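Local coordinates for FeoA (Thermococcus thioreducens, PDB 3E19), which probably helps regulate ferrous iron uptake through the Feo transport system and is a small, probably metal-binding beta-barrel protein, at residues C[5-10]-C[67-72]; C[20-25]-C[71-76]; C[32-37]-C[62-67]; C[40-45]-C[53-58]. One frame throughout, in Å; residues are numbered along the deposited sequence.

Contact 1 of 4, residues C[5-10]-C[67-72]; sequences VPLSEM and GLAGRV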
loop_
_atom_site.group_PDB
_atom_site.type_symbol
_atom_site.label_atom_id
_atom_site.label_comp_id
_atom_site.label_asym_id
_atom_site.label_seq_id
_atom_site.Cartn_x
_atom_site.Cartn_y
_atom_site.Cartn_z
ATOM N N VAL C 5 15.052 8.060 -32.631
ATOM C CA VAL C 5 16.185 8.307 -31.720
ATOM C C VAL C 5 15.979 7.579 -30.422
ATOM O O VAL C 5 14.836 7.292 -30.082
ATOM C CB VAL C 5 16.297 9.801 -31.414
ATOM C CG1 VAL C 5 16.637 10.576 -32.694
ATOM C CG2 VAL C 5 15.062 10.308 -30.768
ATOM N N PRO C 6 17.072 7.262 -29.703
ATOM C CA PRO C 6 16.937 6.721 -28.360
ATOM C C PRO C 6 16.321 7.720 -27.396
ATOM O O PRO C 6 16.512 8.935 -27.513
ATOM C CB PRO C 6 18.387 6.394 -27.956
ATOM C CG PRO C 6 19.149 6.373 -29.241
ATOM C CD PRO C 6 18.491 7.380 -30.094
ATOM N N LEU C 7 15.574 7.211 -26.431
ATOM C CA LEU C 7 14.922 8.087 -25.496
ATOM C C LEU C 7 15.979 8.937 -24.800
ATOM O O LEU C 7 15.711 10.078 -24.498
ATOM C CB LEU C 7 14.101 7.275 -24.512
ATOM C CG LEU C 7 13.577 7.948 -23.259
ATOM C CD1 LEU C 7 12.699 9.050 -23.679
ATOM C CD2 LEU C 7 12.847 6.881 -22.426
ATOM N N SER C 8 17.164 8.377 -24.570
ATOM C CA SER C 8 18.321 9.098 -23.969
ATOM C C SER C 8 18.723 10.383 -24.692
ATOM O O SER C 8 19.388 11.244 -24.088
ATOM C CB SER C 8 19.532 8.172 -23.899
ATOM O OG SER C 8 19.888 7.682 -25.189
ATOM N N GLU C 9 18.345 10.517 -25.965
ATOM C CA GLU C 9 18.676 11.685 -26.757
ATOM C C GLU C 9 17.560 12.698 -26.863
ATOM O O GLU C 9 17.736 13.708 -27.505
ATOM C CB GLU C 9 19.189 11.275 -28.152
ATOM C CG GLU C 9 20.536 10.652 -28.034
ATOM C CD GLU C 9 21.009 9.923 -29.281
ATOM O OE1 GLU C 9 20.515 10.216 -30.393
ATOM O OE2 GLU C 9 21.896 9.044 -29.109
ATOM N N MET C 10 16.437 12.464 -26.198
ATOM C CA MET C 10 15.303 13.343 -26.326
ATOM C C MET C 10 15.283 14.353 -25.190
ATOM O O MET C 10 15.784 14.121 -24.117
ATOM C CB MET C 10 14.016 12.538 -26.315
ATOM C CG MET C 10 13.890 11.676 -27.521
ATOM S SD MET C 10 12.447 10.615 -27.394
ATOM C CE MET C 10 11.125 11.826 -27.634
ATOM N N GLY C 67 21.413 5.462 -19.273
ATOM C CA GLY C 67 21.805 4.131 -19.804
ATOM C C GLY C 67 20.636 3.267 -20.254
ATOM O O GLY C 67 20.612 2.797 -21.402
ATOM N N LEU C 68 19.645 3.070 -19.377
ATOM C CA LEU C 68 18.497 2.249 -19.731
ATOM C C LEU C 68 17.670 2.916 -20.836
ATOM O O LEU C 68 17.163 2.215 -21.733
ATOM C CB LEU C 68 17.611 1.900 -18.517
ATOM C CG LEU C 68 16.548 0.821 -18.774
ATOM C CD1 LEU C 68 17.113 -0.521 -19.314
ATOM C CD2 LEU C 68 15.697 0.565 -17.531
ATOM N N ALA C 69 17.572 4.238 -20.780
ATOM C CA ALA C 69 16.890 5.049 -21.779
ATOM C C ALA C 69 17.507 4.941 -23.201
ATOM O O ALA C 69 16.800 5.057 -24.194
ATOM C CB ALA C 69 16.836 6.492 -21.322
ATOM N N GLY C 70 18.795 4.641 -23.295
ATOM C CA GLY C 70 19.435 4.303 -24.555
ATOM C C GLY C 70 18.907 3.076 -25.268
ATOM O O GLY C 70 19.090 2.910 -26.480
ATOM N N ARG C 71 18.259 2.195 -24.529
ATOM C CA ARG C 71 17.632 1.035 -25.096
ATOM C C ARG C 71 16.233 1.260 -25.642
ATOM O O ARG C 71 15.674 0.328 -26.255
ATOM C CB ARG C 71 17.490 -0.084 -24.070
ATOM C CG ARG C 71 18.742 -0.417 -23.343
ATOM C CD ARG C 71 19.822 -1.050 -24.152
ATOM N NE ARG C 71 20.643 -1.754 -23.160
ATOM C CZ ARG C 71 20.899 -3.064 -23.134
ATOM N NH1 ARG C 71 20.472 -3.877 -24.096
ATOM N NH2 ARG C 71 21.649 -3.556 -22.149
ATOM N N VAL C 72 15.650 2.443 -25.414
ATOM C CA VAL C 72 14.318 2.722 -25.883
ATOM C C VAL C 72 14.391 3.535 -27.202
ATOM O O VAL C 72 14.803 4.677 -27.180
ATOM C CB VAL C 72 13.497 3.437 -24.816
ATOM C CG1 VAL C 72 12.083 3.657 -25.282
ATOM C CG2 VAL C 72 13.518 2.667 -23.535
#
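The puckered ring of Pro6 meets the turn from Ala69 to Val72 through CB, 3.8 Å from Gly70 O. The flat carbonyl group of Val72 does most of the polar work. Leu7 N donates to Val72 O at 2.8 Å, nearly in line with the C=O bond (165° at the oxygen), and Pro6 CA adds a CH...O contact to the same atom at 3.2 Å. Ala69 O, at the start of this type I turn, accepts Val72 N within the turn and also a weak bond from Ser8 N at 3.4 Å. These contacts illustrate how carbonyls on a turn can tether a neighbouring 3-10 segment. Leu7 has CG anti to its backbone N (chi1 167°), which lays CG 4.1 Å from Ala69 CB, while its CB touches Val72 CB at 3.9 Å. Ser8 OG rests on Gly70 CA at 3.5 Å. The contact thus ties the end of strand 4-6 to the link from helix 66-69 into strand 72-76, with Leu7 continuing onto Ile42 and Val44 of strand 41-46 and Val72 onto Leu31 of helix 24-32.

Contact 2 of 4, residues C[20-25]-C[71-76]; sequences NILGGH and RVMVRK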
loop_
_atom_site.group_PDB
_atom_site.type_symbol
_atom_site.label_atom_id
_atom_site.label_comp_id
_atom_site.label_asym_id
_atom_site.label_seq_id
_atom_site.Cartn_x
_atom_site.Cartn_y
_atom_site.Cartn_z
ATOM N N ASN C 20 10.952 0.311 -30.619
ATOM C CA ASN C 20 11.789 -0.850 -30.383
ATOM C C ASN C 20 12.462 -0.760 -29.039
ATOM O O ASN C 20 12.842 0.302 -28.650
ATOM C CB ASN C 20 12.902 -0.900 -31.409
ATOM C CG ASN C 20 13.514 -2.270 -31.553
ATOM O OD1 ASN C 20 12.950 -3.144 -32.234
ATOM N ND2 ASN C 20 14.695 -2.448 -30.996
ATOM N N ILE C 21 12.609 -1.883 -28.364
ATOM C CA ILE C 21 13.383 -1.979 -27.157
ATOM C C ILE C 21 14.619 -2.802 -27.508
ATOM O O ILE C 21 14.471 -3.913 -27.983
ATOM C CB ILE C 21 12.588 -2.743 -26.065
ATOM C CG1 ILE C 21 11.270 -2.053 -25.750
ATOM C CG2 ILE C 21 13.437 -2.906 -24.804
ATOM C CD1 ILE C 21 11.379 -0.559 -25.438
ATOM N N LEU C 22 15.818 -2.268 -27.292
ATOM C CA LEU C 22 17.074 -2.983 -27.588
ATOM C C LEU C 22 17.464 -3.846 -26.392
ATOM O O LEU C 22 17.412 -3.382 -25.275
ATOM C CB LEU C 22 18.227 -1.996 -27.872
ATOM C CG LEU C 22 17.924 -0.830 -28.854
ATOM C CD1 LEU C 22 19.058 0.197 -28.954
ATOM C CD2 LEU C 22 17.522 -1.325 -30.239
ATOM N N GLY C 23 17.831 -5.109 -26.635
ATOM C CA GLY C 23 18.476 -5.953 -25.616
ATOM C C GLY C 23 17.732 -7.151 -25.051
ATOM O O GLY C 23 18.114 -7.704 -24.004
ATOM N N GLY C 24 16.696 -7.608 -25.727
ATOM C CA GLY C 24 15.964 -8.751 -25.223
ATOM C C GLY C 24 15.554 -8.699 -23.751
ATOM O O GLY C 24 15.187 -7.646 -23.240
ATOM N N HIS C 25 15.695 -9.846 -23.075
ATOM C CA HIS C 25 14.890 -10.253 -21.918
ATOM C C HIS C 25 14.851 -9.369 -20.702
ATOM O O HIS C 25 13.769 -8.900 -20.314
ATOM N N ARG C 71 18.259 2.195 -24.529
ATOM C CA ARG C 71 17.632 1.035 -25.096
ATOM C C ARG C 71 16.233 1.260 -25.642
ATOM O O ARG C 71 15.674 0.328 -26.255
ATOM C CB ARG C 71 17.490 -0.084 -24.070
ATOM C CG ARG C 71 18.742 -0.417 -23.343
ATOM C CD ARG C 71 19.822 -1.050 -24.152
ATOM N NE ARG C 71 20.643 -1.754 -23.160
ATOM C CZ ARG C 71 20.899 -3.064 -23.134
ATOM N NH1 ARG C 71 20.472 -3.877 -24.096
ATOM N NH2 ARG C 71 21.649 -3.556 -22.149
ATOM N N VAL C 72 15.650 2.443 -25.414
ATOM C CA VAL C 72 14.318 2.722 -25.883
ATOM C C VAL C 72 14.391 3.535 -27.202
ATOM O O VAL C 72 14.803 4.677 -27.180
ATOM C CB VAL C 72 13.497 3.437 -24.816
ATOM C CG1 VAL C 72 12.083 3.657 -25.282
ATOM C CG2 VAL C 72 13.518 2.667 -23.535
ATOM N N MET C 73 14.021 2.955 -28.350
ATOM C CA MET C 73 14.051 3.717 -29.616
ATOM C C MET C 73 12.685 4.314 -29.855
ATOM O O MET C 73 11.660 3.617 -29.805
ATOM C CB MET C 73 14.419 2.790 -30.816
ATOM C CG MET C 73 15.797 2.182 -30.715
ATOM S SD MET C 73 17.079 3.468 -30.569
ATOM C CE MET C 73 16.510 4.524 -31.971
ATOM N N VAL C 74 12.642 5.586 -30.148
ATOM C CA VAL C 74 11.396 6.303 -30.169
ATOM C C VAL C 74 11.302 6.993 -31.528
ATOM O O VAL C 74 12.301 7.556 -32.008
ATOM C CB VAL C 74 11.373 7.324 -29.038
ATOM C CG1 VAL C 74 10.062 8.126 -28.994
ATOM C CG2 VAL C 74 11.595 6.585 -27.720
ATOM N N ARG C 75 10.126 6.964 -32.132
ATOM C CA ARG C 75 9.862 7.866 -33.256
ATOM C C ARG C 75 9.195 9.133 -32.746
ATOM O O ARG C 75 8.165 9.064 -32.092
ATOM C CB ARG C 75 9.008 7.196 -34.310
ATOM C CG ARG C 75 7.620 6.717 -33.907
ATOM C CD ARG C 75 7.016 5.986 -35.140
ATOM N NE ARG C 75 6.689 6.896 -36.238
ATOM C CZ ARG C 75 6.384 6.518 -37.490
ATOM N NH1 ARG C 75 6.078 7.449 -38.384
ATOM N NH2 ARG C 75 6.460 5.238 -37.879
ATOM N N LYS C 76 9.828 10.280 -32.997
ATOM C CA LYS C 76 9.312 11.572 -32.550
ATOM C C LYS C 76 8.043 11.913 -33.280
ATOM O O LYS C 76 7.863 11.565 -34.467
ATOM C CB LYS C 76 10.337 12.678 -32.773
ATOM C CG LYS C 76 11.517 12.553 -31.812
ATOM C CD LYS C 76 12.624 13.619 -32.058
ATOM C CE LYS C 76 12.359 14.910 -31.291
ATOM N NZ LYS C 76 13.594 15.804 -31.321
#
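Arg71 O is held by two groups of the facing segment 20-25: Leu22 N donates to it at 2.8 Å in a nearly straight bond (171°), and Ile21 CA makes a CH...O contact with it at 3.4 Å. Two residues further along the strand, Met73 N binds Asn20 O at 2.9 Å, while the return bond from Asn20 N to Met73 O is weak. Leu22 slants over Met73, its CD2 3.9 Å from Met73 CG and its CD1 4.2 Å from Met73 SD. An alanine in place of Leu22 would probably leave Met73 CG and SD without the branch that lies across them and open a gap there. The Arg71 chain bends at chi2 (-68°), which puts CD 3.5 Å from Leu22 O; NH1 also gives that oxygen a weak hydrogen bond. The same NH1 lies 3.3 Å from Gly23 CA, at the edge of the guanidinium, where a side chain on Gly23 would collide with it. Asn20 with Met73 is a hydrogen-bonded pair and Ile21 with Val72 a non-hydrogen-bonded one, a ladder that exemplifies antiparallel pairing in the SH3-like barrel of the FeoA family.

Contact 3 of 4, residues C[32-37]-C[62-67]; sequences VSMGLT and FAIGKG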
loop_
_atom_site.group_PDB
_atom_site.type_symbol
_atom_site.label_atom_id
_atom_site.label_comp_id
_atom_site.label_asym_id
_atom_site.label_seq_id
_atom_site.Cartn_x
_atom_site.Cartn_y
_atom_site.Cartn_z
ATOM N N VAL C 32 9.161 -2.496 -19.325
ATOM C CA VAL C 32 7.717 -2.635 -19.496
ATOM C C VAL C 32 7.023 -2.118 -18.235
ATOM O O VAL C 32 5.932 -1.596 -18.309
ATOM C CB VAL C 32 7.319 -4.083 -19.765
ATOM C CG1 VAL C 32 7.620 -4.919 -18.522
ATOM C CG2 VAL C 32 5.825 -4.183 -20.142
ATOM N N SER C 33 7.704 -2.185 -17.093
ATOM C CA SER C 33 7.166 -1.684 -15.829
ATOM C C SER C 33 7.066 -0.147 -15.762
ATOM O O SER C 33 6.448 0.405 -14.848
ATOM C CB SER C 33 7.927 -2.294 -14.622
ATOM O OG SER C 33 9.150 -1.636 -14.306
ATOM N N MET C 34 7.642 0.540 -16.743
ATOM C CA MET C 34 7.470 2.006 -16.874
ATOM C C MET C 34 6.606 2.313 -18.082
ATOM O O MET C 34 6.583 3.451 -18.589
ATOM C CB MET C 34 8.822 2.698 -17.020
ATOM C CG MET C 34 9.594 2.830 -15.711
ATOM S SD MET C 34 11.261 3.571 -15.943
ATOM C CE MET C 34 12.089 2.107 -16.547
ATOM N N GLY C 35 5.914 1.278 -18.560
ATOM C CA GLY C 35 5.034 1.396 -19.725
ATOM C C GLY C 35 5.788 1.452 -21.052
ATOM O O GLY C 35 5.174 1.683 -22.102
ATOM N N LEU C 36 7.115 1.238 -21.029
ATOM C CA LEU C 36 7.945 1.371 -22.240
ATOM C C LEU C 36 8.018 0.040 -23.018
ATOM O O LEU C 36 8.833 -0.852 -22.732
ATOM C CB LEU C 36 9.302 1.949 -21.893
ATOM C CG LEU C 36 9.282 3.316 -21.241
ATOM C CD1 LEU C 36 10.657 3.667 -20.635
ATOM C CD2 LEU C 36 8.789 4.354 -22.260
ATOM N N THR C 37 7.063 -0.076 -23.936
ATOM C CA THR C 37 6.873 -1.175 -24.856
ATOM C C THR C 37 6.485 -0.550 -26.223
ATOM O O THR C 37 5.958 0.564 -26.258
ATOM C CB THR C 37 5.698 -2.105 -24.335
ATOM O OG1 THR C 37 5.607 -3.265 -25.097
ATOM C CG2 THR C 37 4.401 -1.457 -24.435
ATOM N N PHE C 62 7.725 8.754 -14.483
ATOM C CA PHE C 62 8.814 7.887 -14.121
ATOM C C PHE C 62 10.144 8.595 -14.289
ATOM O O PHE C 62 10.303 9.415 -15.175
ATOM C CB PHE C 62 8.809 6.619 -15.005
ATOM C CG PHE C 62 7.672 5.727 -14.738
ATOM C CD1 PHE C 62 7.661 4.942 -13.586
ATOM C CD2 PHE C 62 6.571 5.690 -15.606
ATOM C CE1 PHE C 62 6.565 4.126 -13.286
ATOM C CE2 PHE C 62 5.494 4.860 -15.308
ATOM C CZ PHE C 62 5.511 4.073 -14.141
ATOM N N ALA C 63 11.128 8.205 -13.489
ATOM C CA ALA C 63 12.531 8.594 -13.710
ATOM C C ALA C 63 13.227 7.404 -14.322
ATOM O O ALA C 63 13.041 6.240 -13.870
ATOM C CB ALA C 63 13.200 8.946 -12.407
ATOM N N ILE C 64 14.021 7.663 -15.349
ATOM C CA ILE C 64 14.792 6.623 -15.964
ATOM C C ILE C 64 16.228 7.090 -16.118
ATOM O O ILE C 64 16.482 8.282 -16.293
ATOM C CB ILE C 64 14.139 6.251 -17.348
ATOM C CG1 ILE C 64 14.828 5.059 -17.984
ATOM C CG2 ILE C 64 14.027 7.479 -18.319
ATOM C CD1 ILE C 64 13.960 4.428 -19.134
ATOM N N GLY C 65 17.170 6.161 -16.029
ATOM C CA GLY C 65 18.563 6.493 -16.196
ATOM C C GLY C 65 18.875 6.612 -17.658
ATOM O O GLY C 65 18.237 5.954 -18.479
ATOM N N LYS C 66 19.859 7.437 -17.991
ATOM C CA LYS C 66 20.290 7.601 -19.379
ATOM C C LYS C 66 20.701 6.294 -20.020
ATOM O O LYS C 66 20.416 6.046 -21.212
ATOM C CB LYS C 66 21.476 8.578 -19.480
ATOM C CG LYS C 66 21.093 10.025 -19.305
ATOM C CD LYS C 66 21.820 10.958 -20.253
ATOM C CE LYS C 66 20.918 12.172 -20.611
ATOM N NZ LYS C 66 21.692 13.458 -20.733
ATOM N N GLY C 67 21.413 5.462 -19.273
ATOM C CA GLY C 67 21.805 4.131 -19.804
ATOM C C GLY C 67 20.636 3.267 -20.254
ATOM O O GLY C 67 20.612 2.797 -21.402
#
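Met34 lies in a type I turn from Val32 to Gly35, where Gly35, with positive phi, is the C-prime residue of a Schellman motif that ends helix 24-32, and Met34 CA lies 6.6 Å from Phe62 CA on strand 60-64. The methionine then shows how a flexible chain can serve two kinds of partner. Its CG sits over one face of the Phe62 ring, 3.5 Å above the plane and offset toward the rim, a CH-pi contact 3.9 Å from the centroid. SD makes an oblique Met-aromatic contact, 5.1 Å from the centroid and 42° off the ring normal. A bend at chi3 (-79°) carries CE to within 3.9 Å of Ile64 CD1. Ile64 CD1 also meets Leu36 CD1 at 3.7 Å, the two side chains tip to tip. An alanine in place of Phe62 would probably leave Met34 CG without the ring face it lies on and open a gap beside the turn. Around this apolar patch, Leu36 and Phe62 reach Ile55 of strand 53-57, Leu36 and Ile64 reach Leu31 of helix 24-32, and Val32 of a third subunit packs on Phe62, while Glu9 of a second subunit bonds Gly65 N just before helix 66-69.

Contact 4 of 4, residues C[40-45]-C[53-58]; sequences ATIQVL and IIISVG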
loop_
_atom_site.group_PDB
_atom_site.type_symbol
_atom_site.label_atom_id
_atom_site.label_comp_id
_atom_site.label_asym_id
_atom_site.label_seq_id
_atom_site.Cartn_x
_atom_site.Cartn_y
_atom_site.Cartn_z
ATOM N N ALA C 40 3.611 2.498 -27.086
ATOM C CA ALA C 40 3.356 3.483 -26.043
ATOM C C ALA C 40 3.900 4.849 -26.440
ATOM O O ALA C 40 4.909 4.924 -27.141
ATOM C CB ALA C 40 3.987 3.009 -24.667
ATOM N N THR C 41 3.220 5.915 -25.973
ATOM C CA THR C 41 3.625 7.299 -26.191
ATOM C C THR C 41 4.292 7.817 -24.927
ATOM O O THR C 41 3.872 7.542 -23.810
ATOM C CB THR C 41 2.432 8.160 -26.608
ATOM O OG1 THR C 41 1.887 7.628 -27.823
ATOM C CG2 THR C 41 2.794 9.633 -26.800
ATOM N N ILE C 42 5.387 8.505 -25.134
ATOM C CA ILE C 42 6.182 9.032 -24.068
ATOM C C ILE C 42 6.327 10.539 -24.273
ATOM O O ILE C 42 6.480 11.007 -25.413
ATOM C CB ILE C 42 7.556 8.267 -23.987
ATOM C CG1 ILE C 42 8.584 9.011 -23.137
ATOM C CG2 ILE C 42 8.169 7.980 -25.326
ATOM C CD1 ILE C 42 9.601 8.085 -22.645
ATOM N N GLN C 43 6.237 11.287 -23.174
ATOM C CA GLN C 43 6.682 12.660 -23.140
ATOM C C GLN C 43 7.816 12.832 -22.176
ATOM O O GLN C 43 7.766 12.352 -21.040
ATOM C CB GLN C 43 5.581 13.621 -22.723
ATOM C CG GLN C 43 5.995 15.099 -22.914
ATOM C CD GLN C 43 4.937 16.056 -22.389
ATOM O OE1 GLN C 43 5.216 17.237 -22.102
ATOM N NE2 GLN C 43 3.722 15.543 -22.214
ATOM N N VAL C 44 8.832 13.547 -22.642
ATOM C CA VAL C 44 9.973 13.849 -21.835
ATOM C C VAL C 44 9.667 15.151 -21.107
ATOM O O VAL C 44 9.300 16.142 -21.751
ATOM C CB VAL C 44 11.199 13.980 -22.686
ATOM C CG1 VAL C 44 12.419 14.293 -21.786
ATOM C CG2 VAL C 44 11.350 12.658 -23.487
ATOM N N LEU C 45 9.773 15.104 -19.779
ATOM C CA LEU C 45 9.432 16.242 -18.915
ATOM C C LEU C 45 10.667 16.995 -18.429
ATOM O O LEU C 45 10.624 18.194 -18.302
ATOM C CB LEU C 45 8.636 15.774 -17.701
ATOM C CG LEU C 45 7.321 15.039 -17.938
ATOM C CD1 LEU C 45 6.602 14.894 -16.635
ATOM C CD2 LEU C 45 6.434 15.772 -18.912
ATOM N N ILE C 53 16.367 11.095 -16.492
ATOM C CA ILE C 53 15.323 11.684 -17.324
ATOM C C ILE C 53 13.980 11.439 -16.668
ATOM O O ILE C 53 13.683 10.304 -16.247
ATOM C CB ILE C 53 15.341 11.019 -18.723
ATOM C CG1 ILE C 53 16.754 11.082 -19.304
ATOM C CG2 ILE C 53 14.346 11.683 -19.655
ATOM C CD1 ILE C 53 16.883 10.412 -20.666
ATOM N N ILE C 54 13.139 12.454 -16.630
ATOM C CA ILE C 54 11.795 12.287 -16.121
ATOM C C ILE C 54 10.854 12.246 -17.301
ATOM O O ILE C 54 10.830 13.180 -18.098
ATOM C CB ILE C 54 11.395 13.435 -15.172
ATOM C CG1 ILE C 54 12.439 13.582 -14.058
ATOM C CG2 ILE C 54 9.947 13.279 -14.649
ATOM C CD1 ILE C 54 12.731 12.314 -13.217
ATOM N N ILE C 55 10.080 11.167 -17.402
ATOM C CA ILE C 55 9.106 10.987 -18.463
ATOM C C ILE C 55 7.696 10.812 -17.920
ATOM O O ILE C 55 7.484 10.482 -16.750
ATOM C CB ILE C 55 9.432 9.735 -19.361
ATOM C CG1 ILE C 55 9.344 8.439 -18.537
ATOM C CG2 ILE C 55 10.852 9.839 -19.973
ATOM C CD1 ILE C 55 9.573 7.078 -19.311
ATOM N N SER C 56 6.734 10.970 -18.822
ATOM C CA SER C 56 5.356 10.656 -18.561
ATOM C C SER C 56 4.867 9.657 -19.626
ATOM O O SER C 56 5.046 9.885 -20.843
ATOM C CB SER C 56 4.567 11.947 -18.610
ATOM O OG SER C 56 3.188 11.705 -18.663
ATOM N N VAL C 57 4.295 8.549 -19.151
ATOM C CA VAL C 57 3.729 7.456 -19.986
ATOM C C VAL C 57 2.319 7.158 -19.480
ATOM O O VAL C 57 2.136 6.807 -18.328
ATOM C CB VAL C 57 4.593 6.184 -19.964
ATOM C CG1 VAL C 57 4.138 5.175 -21.068
ATOM C CG2 VAL C 57 6.018 6.531 -20.196
ATOM N N GLY C 58 1.318 7.384 -20.339
ATOM C CA GLY C 58 -0.068 7.154 -19.979
ATOM C C GLY C 58 -0.500 7.965 -18.790
ATOM O O GLY C 58 -1.308 7.487 -17.967
#
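Ile42 and Ile55 lie slantwise across each other on one face of the strand pair, the delta methyl of Ile42 making the contact. Its CD1 comes 3.4 Å from Ile55 CG2 and 3.5 Å from Ile55 CD1, a tight fit. Ile42 holds CG1 anti to its backbone N (chi1 165°), which sets CG1 3.9 Å from Ile55 CB. Val44 and Ile53 repeat the slanted approach, Val44 CG1 standing 3.9 Å from Ile53 CG2. The backbones beneath form an antiparallel beta hairpin, strands 41-45 and 53-57 running at 145°, as expected of neighbours in a twisted barrel sheet of the SH3-like kind. Gln43 and Ser56 are its hydrogen-bonded pair: Gln43 N to Ser56 O is 3.0 Å and almost straight (173°), and Ser56 N returns a bond to Gln43 O at 2.8 Å. Leu45 N donates to Ile54 O, again at 2.8 Å. Leu45 also reaches over to Ser56, its CD1 4.1 Å from Ser56 CB. Toward the other end of the pair, Ala40 CB faces Val57 CG1, and Thr37 of a third subunit packs on both residues. Within the chain itself, Leu7 and Leu36 pack on Ile42.

Overall arrangement
The four contacts share one antiparallel sheet but differ in depth. Contact 2 lies at the surface, and its ladder is flanked by the exposed Arg71; contacts 1, 3 and 4 are partly buried. Contacts 1 and 2 share Arg71 and Val72, and Val5 O probably bonds Val74 N, joining strands 4-6 and 72-76. Contacts 3 and 4 are linked by Ile64 N to Ile53 O and Phe62 O to Ile55 N, and both touch a third subunit. Contact 2 rests mainly on main-chain bonds, contact 4 on these together with a buried aliphatic face, contact 1 on turn carbonyls, and contact 3 on sulfur and apolar packing. Leu7, Leu36, Ile42 and Val72 bring all four together inside the barrel.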